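PDB 3OG2: beta-galactosidase from Trichoderma reesei, which probably hydrolyses terminal non-reducing beta-D-galactose residues from beta-D-galactosides, as a glycoside hydrolase of family 35. Local coordinates for residues A[408-413]-A[421-426]; A[857-862]-A[953-958]. All coordinates share one frame; numbering follows the deposited sequence.

Contact 1. Residues A[408-413]-A[421-426]; sequences FVVRHA and ASYTVK
Val410 reaches with its CG1 methyl to the phenol end of Tyr423, where CG1 lies 4.2 Å from CZ and equally far from OH, oblique to the ring. CG1 stands anti to the backbone N (chi1 -177°), which makes this methyl the nearer of the two to the phenol end. Tyr423 holds its CG between its own backbone N and carbonyl carbon (chi1 71°), and the ring extends from 421-426 across the gap to 408-413. Its hydroxyl is hydrogen-bonded to NE2 of His453, on the neighbouring strand 450-459, and Ile394, Leu443 and Leu445 pack about the same side chain. A second, separate touch joins His412 and Ala421: the methyl CB of Ala421 sits 3.7 Å from CE1 and 4.0 Å from ND1 of the imidazole, again at a slant. His412 NE2, next to CE1 in the ring, is hydrogen-bonded to the carbonyl O of Thr446, which helps fix the imidazole's rotation. No hydrogen bond joins the two segments, whose strands belong to different sheets: 406-412 to a large antiparallel sheet, 421-427 to a three-stranded one. Their side chains meet in a largely buried layer between the sheets, in which His453 and Thr446 satisfy the polar ends of Tyr423 and His412; such packing is characteristic of an all-beta domain, here domain 2 of this family 35 enzyme.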
# COMPACT_ATOMS: atom_id res chain seq x y z
N PHE A 408 10.78 -23.28 -17.19
CA PHE A 408 11.53 -23.98 -16.13
C PHE A 408 12.02 -22.94 -15.14
O PHE A 408 12.80 -22.05 -15.51
CB PHE A 408 12.73 -24.74 -16.70
CG PHE A 408 12.28 -25.73 -17.77
CD1 PHE A 408 12.13 -25.33 -19.09
CD2 PHE A 408 11.96 -27.03 -17.36
CE1 PHE A 408 11.66 -26.22 -20.01
CE2 PHE A 408 11.48 -27.94 -18.32
CZ PHE A 408 11.30 -27.50 -19.61
N VAL A 409 11.52 -23.04 -13.91
CA VAL A 409 11.94 -22.07 -12.90
C VAL A 409 13.10 -22.66 -12.12
O VAL A 409 12.97 -23.73 -11.48
CB VAL A 409 10.75 -21.72 -11.97
CG1 VAL A 409 11.25 -20.70 -10.92
CG2 VAL A 409 9.58 -21.22 -12.80
N VAL A 410 14.23 -21.98 -12.16
CA VAL A 410 15.46 -22.45 -11.54
C VAL A 410 15.78 -21.62 -10.31
O VAL A 410 15.71 -20.38 -10.36
CB VAL A 410 16.63 -22.33 -12.56
CG1 VAL A 410 17.91 -22.89 -11.96
CG2 VAL A 410 16.28 -22.98 -13.91
N ARG A 411 16.11 -22.28 -9.19
CA ARG A 411 16.51 -21.57 -7.98
C ARG A 411 17.65 -22.36 -7.34
O ARG A 411 17.89 -23.54 -7.66
CB ARG A 411 15.34 -21.41 -7.00
CG ARG A 411 14.78 -22.73 -6.50
CD ARG A 411 13.89 -22.47 -5.31
NE ARG A 411 13.13 -23.59 -4.80
CZ ARG A 411 13.66 -24.45 -3.93
NH1 ARG A 411 14.92 -24.37 -3.50
NH2 ARG A 411 12.87 -25.44 -3.48
N HIS A 412 18.34 -21.72 -6.40
CA HIS A 412 19.27 -22.51 -5.58
C HIS A 412 18.50 -23.53 -4.75
O HIS A 412 17.41 -23.27 -4.23
CB HIS A 412 20.04 -21.59 -4.64
CG HIS A 412 20.99 -20.67 -5.36
ND1 HIS A 412 22.23 -21.07 -5.78
CD2 HIS A 412 20.88 -19.37 -5.73
CE1 HIS A 412 22.86 -20.07 -6.38
NE2 HIS A 412 22.04 -19.02 -6.36
N ALA A 413 19.09 -24.71 -4.56
CA ALA A 413 18.44 -25.74 -3.76
C ALA A 413 18.16 -25.29 -2.33
O ALA A 413 17.10 -25.58 -1.78
CB ALA A 413 19.32 -27.00 -3.69
N ALA A 421 26.23 -20.46 -8.26
CA ALA A 421 26.24 -21.80 -8.79
C ALA A 421 26.48 -21.78 -10.28
O ALA A 421 25.92 -20.96 -10.98
CB ALA A 421 24.87 -22.41 -8.50
N SER A 422 27.32 -22.67 -10.77
CA SER A 422 27.52 -22.95 -12.18
C SER A 422 26.75 -24.19 -12.55
O SER A 422 26.78 -25.18 -11.82
CB SER A 422 29.00 -23.23 -12.44
OG SER A 422 29.76 -22.05 -12.10
N TYR A 423 26.04 -24.18 -13.68
CA TYR A 423 25.21 -25.31 -14.03
C TYR A 423 24.98 -25.35 -15.54
O TYR A 423 25.30 -24.39 -16.26
CB TYR A 423 23.88 -25.22 -13.26
CG TYR A 423 22.92 -24.14 -13.69
CD1 TYR A 423 23.14 -22.83 -13.30
CD2 TYR A 423 21.81 -24.40 -14.49
CE1 TYR A 423 22.27 -21.80 -13.67
CE2 TYR A 423 20.92 -23.39 -14.86
CZ TYR A 423 21.17 -22.09 -14.44
OH TYR A 423 20.30 -21.10 -14.86
N THR A 424 24.42 -26.47 -15.96
CA THR A 424 23.87 -26.62 -17.28
C THR A 424 22.48 -27.22 -17.12
O THR A 424 22.16 -27.71 -16.03
CB THR A 424 24.74 -27.53 -18.19
OG1 THR A 424 24.68 -28.81 -17.60
CG2 THR A 424 26.20 -27.03 -18.27
N VAL A 425 21.67 -27.15 -18.18
CA VAL A 425 20.33 -27.78 -18.10
C VAL A 425 20.17 -28.76 -19.24
O VAL A 425 20.82 -28.68 -20.28
CB VAL A 425 19.17 -26.75 -18.11
CG1 VAL A 425 19.21 -25.93 -16.83
CG2 VAL A 425 19.30 -25.86 -19.31
N LYS A 426 19.27 -29.71 -19.05
CA LYS A 426 18.89 -30.65 -20.10
C LYS A 426 17.37 -30.53 -20.20
O LYS A 426 16.66 -30.94 -19.26
CB LYS A 426 19.36 -32.09 -19.78
CG LYS A 426 18.98 -33.03 -20.89
CD LYS A 426 19.55 -34.43 -20.73
CE LYS A 426 19.74 -34.96 -22.15
NZ LYS A 426 19.49 -33.91 -23.21

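Contact 2. Residues A[857-862]-A[953-958]; sequences PPLSDF and DNWIGV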
# COMPACT_ATOMS: atom_id res chain seq x y z
N PRO A 857 -6.77 30.02 10.72
CA PRO A 857 -7.34 29.97 12.07
C PRO A 857 -7.47 31.38 12.65
O PRO A 857 -6.84 32.31 12.10
CB PRO A 857 -6.27 29.20 12.86
CG PRO A 857 -4.98 29.58 12.14
CD PRO A 857 -5.36 29.57 10.67
N PRO A 858 -8.25 31.51 13.72
CA PRO A 858 -8.48 32.86 14.30
C PRO A 858 -7.28 33.32 15.10
O PRO A 858 -7.15 32.97 16.28
CB PRO A 858 -9.70 32.62 15.20
CG PRO A 858 -9.61 31.16 15.62
CD PRO A 858 -8.94 30.43 14.47
N LEU A 859 -6.36 34.08 14.48
CA LEU A 859 -5.09 34.32 15.16
C LEU A 859 -5.24 35.15 16.42
O LEU A 859 -4.35 35.13 17.29
CB LEU A 859 -4.10 34.96 14.15
CG LEU A 859 -3.78 34.10 12.92
CD1 LEU A 859 -2.67 34.67 12.05
CD2 LEU A 859 -3.33 32.72 13.35
N SER A 860 -6.34 35.89 16.57
CA SER A 860 -6.55 36.64 17.81
C SER A 860 -6.70 35.73 19.02
O SER A 860 -6.61 36.13 20.21
CB SER A 860 -7.80 37.51 17.63
OG SER A 860 -8.95 36.68 17.49
N ASP A 861 -6.95 34.45 18.78
CA ASP A 861 -7.08 33.50 19.89
C ASP A 861 -5.72 32.91 20.25
O ASP A 861 -5.61 32.16 21.23
CB ASP A 861 -8.08 32.41 19.53
CG ASP A 861 -9.50 32.95 19.44
OD1 ASP A 861 -9.96 33.54 20.45
OD2 ASP A 861 -10.13 32.79 18.37
N PHE A 862 -4.72 33.22 19.46
CA PHE A 862 -3.37 32.72 19.66
C PHE A 862 -2.46 33.84 20.17
O PHE A 862 -2.89 34.98 20.20
CB PHE A 862 -2.80 32.23 18.34
CG PHE A 862 -3.41 30.98 17.76
CD1 PHE A 862 -4.75 30.92 17.38
CD2 PHE A 862 -2.60 29.85 17.59
CE1 PHE A 862 -5.25 29.72 16.82
CE2 PHE A 862 -3.11 28.69 16.98
CZ PHE A 862 -4.43 28.64 16.60
N ASP A 953 -0.71 29.61 -0.22
CA ASP A 953 -0.57 29.59 1.22
C ASP A 953 -1.00 28.24 1.74
O ASP A 953 -2.00 27.65 1.31
CB ASP A 953 -1.45 30.68 1.86
CG ASP A 953 -0.87 32.06 1.68
OD1 ASP A 953 0.34 32.16 1.34
OD2 ASP A 953 -1.58 33.06 1.88
N ASN A 954 -0.25 27.73 2.67
CA ASN A 954 -0.61 26.54 3.43
C ASN A 954 -0.63 26.92 4.90
O ASN A 954 0.04 27.89 5.28
CB ASN A 954 0.44 25.46 3.21
CG ASN A 954 0.50 25.06 1.75
OD1 ASN A 954 -0.31 24.22 1.31
ND2 ASN A 954 1.43 25.64 1.01
N TRP A 955 -1.36 26.15 5.69
CA TRP A 955 -1.35 26.30 7.16
C TRP A 955 -0.78 25.02 7.72
O TRP A 955 -1.30 23.93 7.37
CB TRP A 955 -2.80 26.52 7.61
CG TRP A 955 -3.01 28.03 7.43
CD1 TRP A 955 -3.59 28.61 6.32
CD2 TRP A 955 -2.62 29.06 8.34
NE1 TRP A 955 -3.58 29.96 6.52
CE2 TRP A 955 -3.00 30.27 7.73
CE3 TRP A 955 -2.00 29.12 9.59
CZ2 TRP A 955 -2.78 31.52 8.36
CZ3 TRP A 955 -1.78 30.36 10.22
CH2 TRP A 955 -2.17 31.56 9.59
N ILE A 956 0.24 25.12 8.55
CA ILE A 956 0.90 24.00 9.19
C ILE A 956 0.69 24.06 10.70
O ILE A 956 0.85 25.12 11.31
CB ILE A 956 2.40 23.95 8.88
CG1 ILE A 956 2.73 23.63 7.42
CG2 ILE A 956 3.11 22.98 9.82
CD1 ILE A 956 2.17 22.32 6.94
N GLY A 957 0.33 22.93 11.30
CA GLY A 957 0.02 22.89 12.71
C GLY A 957 0.85 21.85 13.38
O GLY A 957 1.07 20.75 12.84
N VAL A 958 1.32 22.14 14.59
CA VAL A 958 2.03 21.17 15.40
C VAL A 958 1.44 21.25 16.82
O VAL A 958 1.54 22.27 17.49
CB VAL A 958 3.52 21.46 15.44
CG1 VAL A 958 4.25 20.46 16.34
CG2 VAL A 958 4.11 21.47 14.05
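The indole of Trp955 has the ring of Pro857 over one face and a methyl of Leu859 at its edge. Pro857 CD stands 3.5 Å from the centroid of the six-membered ring and only 9° off its normal, a CH-pi contact; the adjoining CG lies out toward the rim, 3.8 Å from CZ3. Leu859 CD1 meets the outer carbon CH2 of Trp955 at the edge, near the ring plane, 4.0 Å away. CD2 of the same leucine is 4.1 Å from Trp955 CH2 but stands farther above the plane, and both methyls lie on the Pro857 side of it. This is a loop laid on a five-stranded antiparallel sheet in the C-terminal all-beta part of the chain: Trp955 belongs to strand 953-962, central in that sheet between 883-894 and 917-923, and 857-862 comes from the loop that precedes strand 883-894. A short 3-10 turn shapes that loop, with Asp861 N bonded to Pro858 O and Phe862 N to Leu859 O, both at 2.9 Å. It brings Leu859 and Phe862 against Tyr663 of strand 663-666, at the sheet's border. Trp955 is anchored through its backbone N by OD1 of Asn924.

Overall arrangement
Contact 1 comes first along the chain and is complete before contact 2 begins. Their centres lie 63 Å apart, on opposite sides of the chain's centre, and about 47 Å separates their nearest atoms, so neither touches the other. They share no sheet. Contact 1 joins neighbouring sheets in the beta-galactosidase domain 2 region, whereas in contact 2 a loop packs on one sheet of an all-beta domain near the C-terminal end. Both lie away from the galactose-binding residues. Together they sample two of the beta-rich parts of the chain that accompany the TIM barrel in this single-chain enzyme.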